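Local coordinates for protein oxygen-independent coproporphyrinogen III oxidase (Escherichia coli, PDB 1OLT) that catalyses the oxygen-independent oxidative decarboxylation of two propionate groups of coproporphyrinogen III to the vinyls of protoporphyrinogen IX, using a [4Fe-4S] cluster and S-adenosylmethionine, at residues H63-C66 and N72-V75. Residues are numbered along the deposited sequence; the frame is centred on the assembly and turned at random. Where two conformers were deposited one is given.
Sequences HKLC and NKIV. With SF4 (iron/sulfur cluster), chain B.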
ATOM      1  N   HIS A  63     -18.869  -2.195  -6.813  1.00 11.75           N
ATOM      2  CA  HIS A  63     -20.316  -2.475  -6.927  1.00 12.95           C
ATOM      3  C   HIS A  63     -21.169  -1.470  -6.124  1.00 12.92           C
ATOM      4  O   HIS A  63     -22.260  -1.098  -6.545  1.00 11.51           O
ATOM      5  CB  HIS A  63     -20.633  -3.901  -6.436  1.00 12.28           C
ATOM      6  CG  HIS A  63     -20.005  -4.957  -7.283  1.00 13.15           C
ATOM      7  ND1 HIS A  63     -20.161  -5.003  -8.649  1.00 18.03           N
ATOM      8  CD2 HIS A  63     -19.316  -6.063  -6.949  1.00 14.57           C
ATOM      9  CE1 HIS A  63     -19.521  -6.052  -9.135  1.00 16.65           C
ATOM     10  NE2 HIS A  63     -18.986  -6.705  -8.129  1.00 19.45           N
ATOM     11  N   LYS A  64     -20.629  -1.027  -4.972  1.00 11.98           N
ATOM     12  CA  LYS A  64     -21.422  -0.360  -3.953  1.00 11.94           C
ATOM     13  C   LYS A  64     -20.581   0.682  -3.143  1.00 11.78           C
ATOM     14  O   LYS A  64     -19.367   0.499  -2.986  1.00 13.16           O
ATOM     15  CB  LYS A  64     -21.991  -1.445  -3.023  1.00 12.06           C
ATOM     16  CG  LYS A  64     -23.140  -0.929  -2.153  1.00 13.85           C
ATOM     17  CD  LYS A  64     -23.733  -1.982  -1.165  1.00 13.25           C
ATOM     18  CE  LYS A  64     -24.364  -3.250  -1.877  1.00 13.40           C
ATOM     19  NZ  LYS A  64     -24.899  -4.218  -0.790  1.00 13.22           N
ATOM     20  N   LEU A  65     -21.190   1.729  -2.660  1.00 11.39           N
ATOM     21  CA  LEU A  65     -20.452   2.848  -2.052  1.00 12.58           C
ATOM     22  C   LEU A  65     -20.213   2.620  -0.544  1.00 12.07           C
ATOM     23  O   LEU A  65     -21.097   2.752   0.228  1.00 12.00           O
ATOM     24  CB  LEU A  65     -21.198   4.154  -2.234  1.00 13.18           C
ATOM     25  CG  LEU A  65     -20.622   5.424  -1.631  1.00 12.90           C
ATOM     26  CD1 LEU A  65     -19.259   5.707  -2.267  1.00 15.18           C
ATOM     27  CD2 LEU A  65     -21.564   6.514  -1.869  1.00 14.80           C
ATOM     28  N   CYS A  66     -18.977   2.231  -0.177  1.00 11.14           N
ATOM     29  CA  CYS A  66     -18.599   2.173   1.205  1.00 11.33           C
ATOM     30  C   CYS A  66     -18.440   3.624   1.672  1.00 10.73           C
ATOM     31  O   CYS A  66     -17.631   4.357   1.094  1.00 12.22           O
ATOM     32  CB  CYS A  66     -17.270   1.442   1.369  1.00 10.42           C
ATOM     33  SG  CYS A  66     -17.267  -0.294   0.767  1.00 13.65           S
ATOM     34  N   ASN A  72      -9.111   5.914  -4.733  0.70 12.73           N
ATOM     35  CA  ASN A  72      -9.494   6.322  -6.069  0.70 13.05           C
ATOM     36  C   ASN A  72     -10.356   5.155  -6.646  0.70 12.93           C
ATOM     37  O   ASN A  72      -9.875   4.071  -6.943  0.70 12.19           O
ATOM     38  CB  ASN A  72      -8.292   6.664  -6.943  0.70 12.69           C
ATOM     39  CG  ASN A  72      -8.720   7.102  -8.376  0.70 15.61           C
ATOM     40  OD1 ASN A  72      -9.221   6.265  -9.223  0.70 14.97           O
ATOM     41  ND2 ASN A  72      -8.554   8.386  -8.659  0.70 12.06           N
ATOM     42  N   LYS A  73     -11.655   5.395  -6.729  0.70 12.73           N
ATOM     43  CA  LYS A  73     -12.603   4.353  -7.094  0.70 13.05           C
ATOM     44  C   LYS A  73     -13.864   5.006  -7.692  0.70 14.00           C
ATOM     45  O   LYS A  73     -14.113   6.178  -7.468  0.70 13.13           O
ATOM     46  CB  LYS A  73     -12.961   3.499  -5.878  0.70 13.37           C
ATOM     47  CG  LYS A  73     -13.652   4.272  -4.708  0.70 13.98           C
ATOM     48  CD  LYS A  73     -15.165   4.351  -4.789  0.70 16.84           C
ATOM     49  CE  LYS A  73     -15.796   4.844  -3.486  0.70 17.10           C
ATOM     50  NZ  LYS A  73     -15.517   6.287  -3.294  0.70 20.13           N
ATOM     51  N   ILE A  74     -14.619   4.207  -8.466  1.00 14.03           N
ATOM     52  CA  ILE A  74     -15.857   4.620  -9.136  1.00 14.19           C
ATOM     53  C   ILE A  74     -16.897   3.553  -8.870  1.00 12.50           C
ATOM     54  O   ILE A  74     -16.748   2.427  -9.319  1.00 14.04           O
ATOM     55  CB  ILE A  74     -15.619   4.699 -10.672  1.00 14.90           C
ATOM     56  CG1 ILE A  74     -14.528   5.801 -10.989  1.00 20.34           C
ATOM     57  CG2 ILE A  74     -16.975   5.002 -11.424  1.00 16.35           C
ATOM     58  CD1 ILE A  74     -13.942   5.715 -12.401  1.00 21.79           C
ATOM     59  N   VAL A  75     -17.959   3.887  -8.156  1.00 12.73           N
ATOM     60  CA  VAL A  75     -19.005   2.980  -7.848  1.00 12.50           C
ATOM     61  C   VAL A  75     -19.983   3.025  -9.032  1.00 12.85           C
ATOM     62  O   VAL A  75     -20.424   4.074  -9.407  1.00 12.01           O
ATOM     63  CB  VAL A  75     -19.777   3.428  -6.568  1.00 14.73           C
ATOM     64  CG1 VAL A  75     -21.026   2.549  -6.374  1.00 14.17           C
ATOM     65  CG2 VAL A  75     -18.894   3.336  -5.352  1.00 15.21           C
TER
HETATM   66 FE1  SF4 B 500     -14.711   0.053  -3.220  1.00 23.82          FE
HETATM   67 FE2  SF4 B 500     -13.525   1.391  -1.253  1.00 25.67          FE
HETATM   68 FE3  SF4 B 500     -13.334  -1.146  -1.532  1.00 28.86          FE
HETATM   69 FE4  SF4 B 500     -15.374  -0.156  -0.838  1.00 28.04          FE
HETATM   70  S1  SF4 B 500     -13.477  -0.062   0.451  1.00 15.00           S
HETATM   71  S2  SF4 B 500     -15.373  -1.858  -2.267  1.00 13.41           S
HETATM   72  S3  SF4 B 500     -15.600   1.564  -2.024  1.00 15.21           S
HETATM   73  S4  SF4 B 500     -12.563   0.389  -2.852  1.00 17.11           S
HETATM   74  O   HOH W   1     -16.474   6.573  -0.342  1.00 22.53           O
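Val75 lays both methyls against the backbone of 63-66, part of the CX3CX2C loop with which radical SAM enzymes hold their [4Fe-4S] cluster. Val75 CG1, anti to the backbone N (chi1 172°), lies 3.8 Å from Lys64 CA. Val75 CG2, beside the backbone N, sits 3.7 Å from Leu65 CA, with Lys64 O equally near. Leu65 reaches across at about a right angle, its CD1 touching Val75 CG2 at 3.9 Å and also the CE methylene of Lys73, in the one of two Lys73 conformers described. An alanine in place of Val75 would probably open a gap under the Lys64-Leu65 peptide and strip Leu65 CD1 of its contact with the valine methyl. No direct hydrogen bond joins the two segments; the short strand 74-75 instead pairs in parallel with strand 53-62, where Ile74 bonds to the backbones of Pro60 and Cys62. Cys62 and Cys69 complete the cysteine triad with Cys66, whose SG binds iron FE4 at 2.5 Å. In the same conformer Lys73 bends at chi2 (89°) and chi4 (71°), bringing its aliphatic part past the cluster, with CE 3.6 Å from sulfide S3. The charged Lys73 NZ, farther off at 4.9 Å from S3, might slightly favour the reduced cluster. There the ammonium turns to a water that bridges the segments: it accepts from Lys73 NZ at 3.1 Å and donates to Cys66 O at 2.9 Å.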